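Local coordinates for protein putative aminotransferase (Actinomadura melliaura, PDB 4ZWV) that probably acts as a pyridoxal phosphate-dependent sugar aminotransferase in making the aminopentose of the indolocarbazole AT2433, at residues 268-273 with 350-355. Sequence-based numbering, arbitrary orientation.
Sequences AFYDKE and LPVGWW
Tyr-270 and Val-352 mark the nearest approach of the two backbones, their CA atoms 8.6 Å apart, so the C-terminal end of helix 243-273 and the loop that follows strand 347-350 are bridged by side chains. Residues 268-273 are helical; residues 350-355 continue from strand 347-350 and run as irregular chain toward helix 358-369. The bridge is essentially one residue: the ring of Tyr-270 reaches across with CG anti to its carbonyl carbon (chi1 -71°), and its hydroxyl gives a hydrogen bond to the backbone oxygen of Pro-351, OH to O 2.8 Å. That oxygen lies in the plane of the ring, at its edge, and the bond runs nearly straight on from the carbonyl, with a C=O...OH angle of 169°. Beside it, CG2 of Val-352 packs obliquely against the ring, 3.8 Å from CE2 of Tyr-270. Tyr-296 meets the Tyr-270 ring edge-to-face, and Val-364 and Val-365 of helix 358-369 also touch it, while the Val-352 carbonyl oxygen accepts a hydrogen bond from Asn-266 one helical turn earlier. A phenylalanine in place of Tyr-270 would probably keep much of this apolar packing but leave the carbonyl of buried Pro-351 without its hydroxyl donor. The contact thus joins the long helix to the exit of the small antiparallel sheet in the C-terminal part of this DegT/DnrJ/EryC1-family fold, pairing a peptide oxygen of a buried residue with a phenol whose ring is otherwise held among apolar and aromatic neighbours.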
loop_
_atom_site.group_PDB
_atom_site.type_symbol
_atom_site.label_atom_id
_atom_site.label_comp_id
_atom_site.label_asym_id
_atom_site.label_seq_id
_atom_site.Cartn_x
_atom_site.Cartn_y
_atom_site.Cartn_z
ATOM N N ALA A 268 -19.770 16.979 23.851
ATOM C CA ALA A 268 -20.616 17.173 25.027
ATOM C C ALA A 268 -21.291 18.538 24.968
ATOM O O ALA A 268 -22.458 18.684 25.348
ATOM C CB ALA A 268 -19.801 17.035 26.304
ATOM N N PHE A 269 -20.552 19.537 24.490
ATOM C CA PHE A 269 -21.088 20.884 24.334
ATOM C C PHE A 269 -22.264 20.883 23.354
ATOM O O PHE A 269 -23.323 21.448 23.643
ATOM C CB PHE A 269 -19.985 21.840 23.870
ATOM C CG PHE A 269 -20.443 23.253 23.656
ATOM C CD1 PHE A 269 -20.557 24.128 24.722
ATOM C CD2 PHE A 269 -20.738 23.714 22.381
ATOM C CE1 PHE A 269 -20.973 25.433 24.522
ATOM C CE2 PHE A 269 -21.154 25.017 22.180
ATOM C CZ PHE A 269 -21.269 25.873 23.247
ATOM N N TYR A 270 -22.077 20.256 22.199
ATOM C CA TYR A 270 -23.167 20.135 21.232
ATOM C C TYR A 270 -24.362 19.374 21.813
ATOM O O TYR A 270 -25.507 19.773 21.604
ATOM C CB TYR A 270 -22.701 19.434 19.958
ATOM C CG TYR A 270 -21.777 20.232 19.063
ATOM C CD1 TYR A 270 -21.782 21.622 19.051
ATOM C CD2 TYR A 270 -20.898 19.571 18.215
ATOM C CE1 TYR A 270 -20.931 22.334 18.210
ATOM C CE2 TYR A 270 -20.048 20.264 17.381
ATOM C CZ TYR A 270 -20.066 21.640 17.377
ATOM O OH TYR A 270 -19.211 22.316 16.535
ATOM N N ASP A 271 -24.099 18.273 22.521
ATOM C CA ASP A 271 -25.162 17.518 23.190
ATOM C C ASP A 271 -26.032 18.425 24.051
ATOM O O ASP A 271 -27.253 18.273 24.099
ATOM C CB ASP A 271 -24.596 16.425 24.094
ATOM C CG ASP A 271 -24.009 15.253 23.335
ATOM O OD1 ASP A 271 -24.309 15.051 22.133
ATOM O OD2 ASP A 271 -23.245 14.511 23.984
ATOM N N LYS A 272 -25.383 19.351 24.751
ATOM C CA LYS A 272 -26.052 20.221 25.715
ATOM C C LYS A 272 -26.776 21.384 25.048
ATOM O O LYS A 272 -27.843 21.805 25.505
ATOM C CB LYS A 272 -25.030 20.761 26.725
ATOM C CG LYS A 272 -25.593 21.716 27.774
ATOM C CD LYS A 272 -24.470 22.294 28.634
ATOM C CE LYS A 272 -24.999 23.212 29.732
ATOM N NZ LYS A 272 -25.735 24.391 29.192
ATOM N N GLU A 273 -26.196 21.894 23.964
ATOM C CA GLU A 273 -26.612 23.174 23.404
ATOM C C GLU A 273 -27.458 23.069 22.138
ATOM O O GLU A 273 -27.981 24.079 21.661
ATOM C CB GLU A 273 -25.373 24.032 23.120
ATOM C CG GLU A 273 -24.505 24.309 24.345
ATOM C CD GLU A 273 -25.174 25.218 25.361
ATOM O OE1 GLU A 273 -26.150 25.912 25.000
ATOM O OE2 GLU A 273 -24.716 25.240 26.525
ATOM N N LEU A 350 -20.864 17.438 11.536
ATOM C CA LEU A 350 -20.418 18.765 11.954
ATOM C C LEU A 350 -18.997 18.735 12.513
ATOM O O LEU A 350 -18.570 17.733 13.084
ATOM C CB LEU A 350 -21.368 19.334 13.010
ATOM C CG LEU A 350 -22.832 19.472 12.595
ATOM C CD1 LEU A 350 -23.679 19.923 13.772
ATOM C CD2 LEU A 350 -22.942 20.457 11.451
ATOM N N PRO A 351 -18.252 19.835 12.344
ATOM C CA PRO A 351 -16.907 19.894 12.930
ATOM C C PRO A 351 -16.955 19.780 14.444
ATOM O O PRO A 351 -17.768 20.456 15.075
ATOM C CB PRO A 351 -16.397 21.281 12.514
ATOM C CG PRO A 351 -17.229 21.665 11.331
ATOM C CD PRO A 351 -18.583 21.060 11.594
ATOM N N VAL A 352 -16.085 18.962 15.022
ATOM C CA VAL A 352 -16.119 18.772 16.467
ATOM C C VAL A 352 -14.706 18.626 17.052
ATOM O O VAL A 352 -14.527 18.480 18.253
ATOM C CB VAL A 352 -16.994 17.536 16.819
ATOM C CG1 VAL A 352 -16.244 16.245 16.528
ATOM C CG2 VAL A 352 -17.461 17.579 18.273
ATOM N N GLY A 353 -13.693 18.689 16.196
ATOM C CA GLY A 353 -12.336 18.387 16.627
ATOM C C GLY A 353 -11.586 19.415 17.463
ATOM O O GLY A 353 -12.113 20.482 17.807
ATOM N N TRP A 354 -10.331 19.081 17.780
ATOM C CA TRP A 354 -9.487 19.871 18.688
ATOM C C TRP A 354 -9.202 21.292 18.205
ATOM O O TRP A 354 -8.819 22.150 18.995
ATOM C CB TRP A 354 -8.150 19.153 18.912
ATOM C CG TRP A 354 -7.458 18.842 17.615
ATOM C CD1 TRP A 354 -7.540 17.681 16.909
ATOM C CD2 TRP A 354 -6.612 19.719 16.851
ATOM N NE1 TRP A 354 -6.787 17.771 15.755
ATOM C CE2 TRP A 354 -6.214 19.014 15.698
ATOM C CE3 TRP A 354 -6.153 21.031 17.034
ATOM C CZ2 TRP A 354 -5.378 19.570 14.736
ATOM C CZ3 TRP A 354 -5.324 21.582 16.071
ATOM C CH2 TRP A 354 -4.947 20.850 14.941
ATOM N N TRP A 355 -9.377 21.531 16.910
ATOM C CA TRP A 355 -9.059 22.824 16.303
ATOM C C TRP A 355 -10.162 23.850 16.524
ATOM O O TRP A 355 -10.009 25.023 16.190
ATOM C CB TRP A 355 -8.803 22.654 14.803
ATOM C CG TRP A 355 -9.959 22.032 14.086
ATOM C CD1 TRP A 355 -11.005 22.685 13.499
ATOM C CD2 TRP A 355 -10.200 20.631 13.897
ATOM N NE1 TRP A 355 -11.882 21.773 12.948
ATOM C CE2 TRP A 355 -11.410 20.509 13.180
ATOM C CE3 TRP A 355 -9.508 19.468 14.257
ATOM C CZ2 TRP A 355 -11.940 19.273 12.811
ATOM C CZ3 TRP A 355 -10.035 18.242 13.889
ATOM C CH2 TRP A 355 -11.243 18.153 13.179
#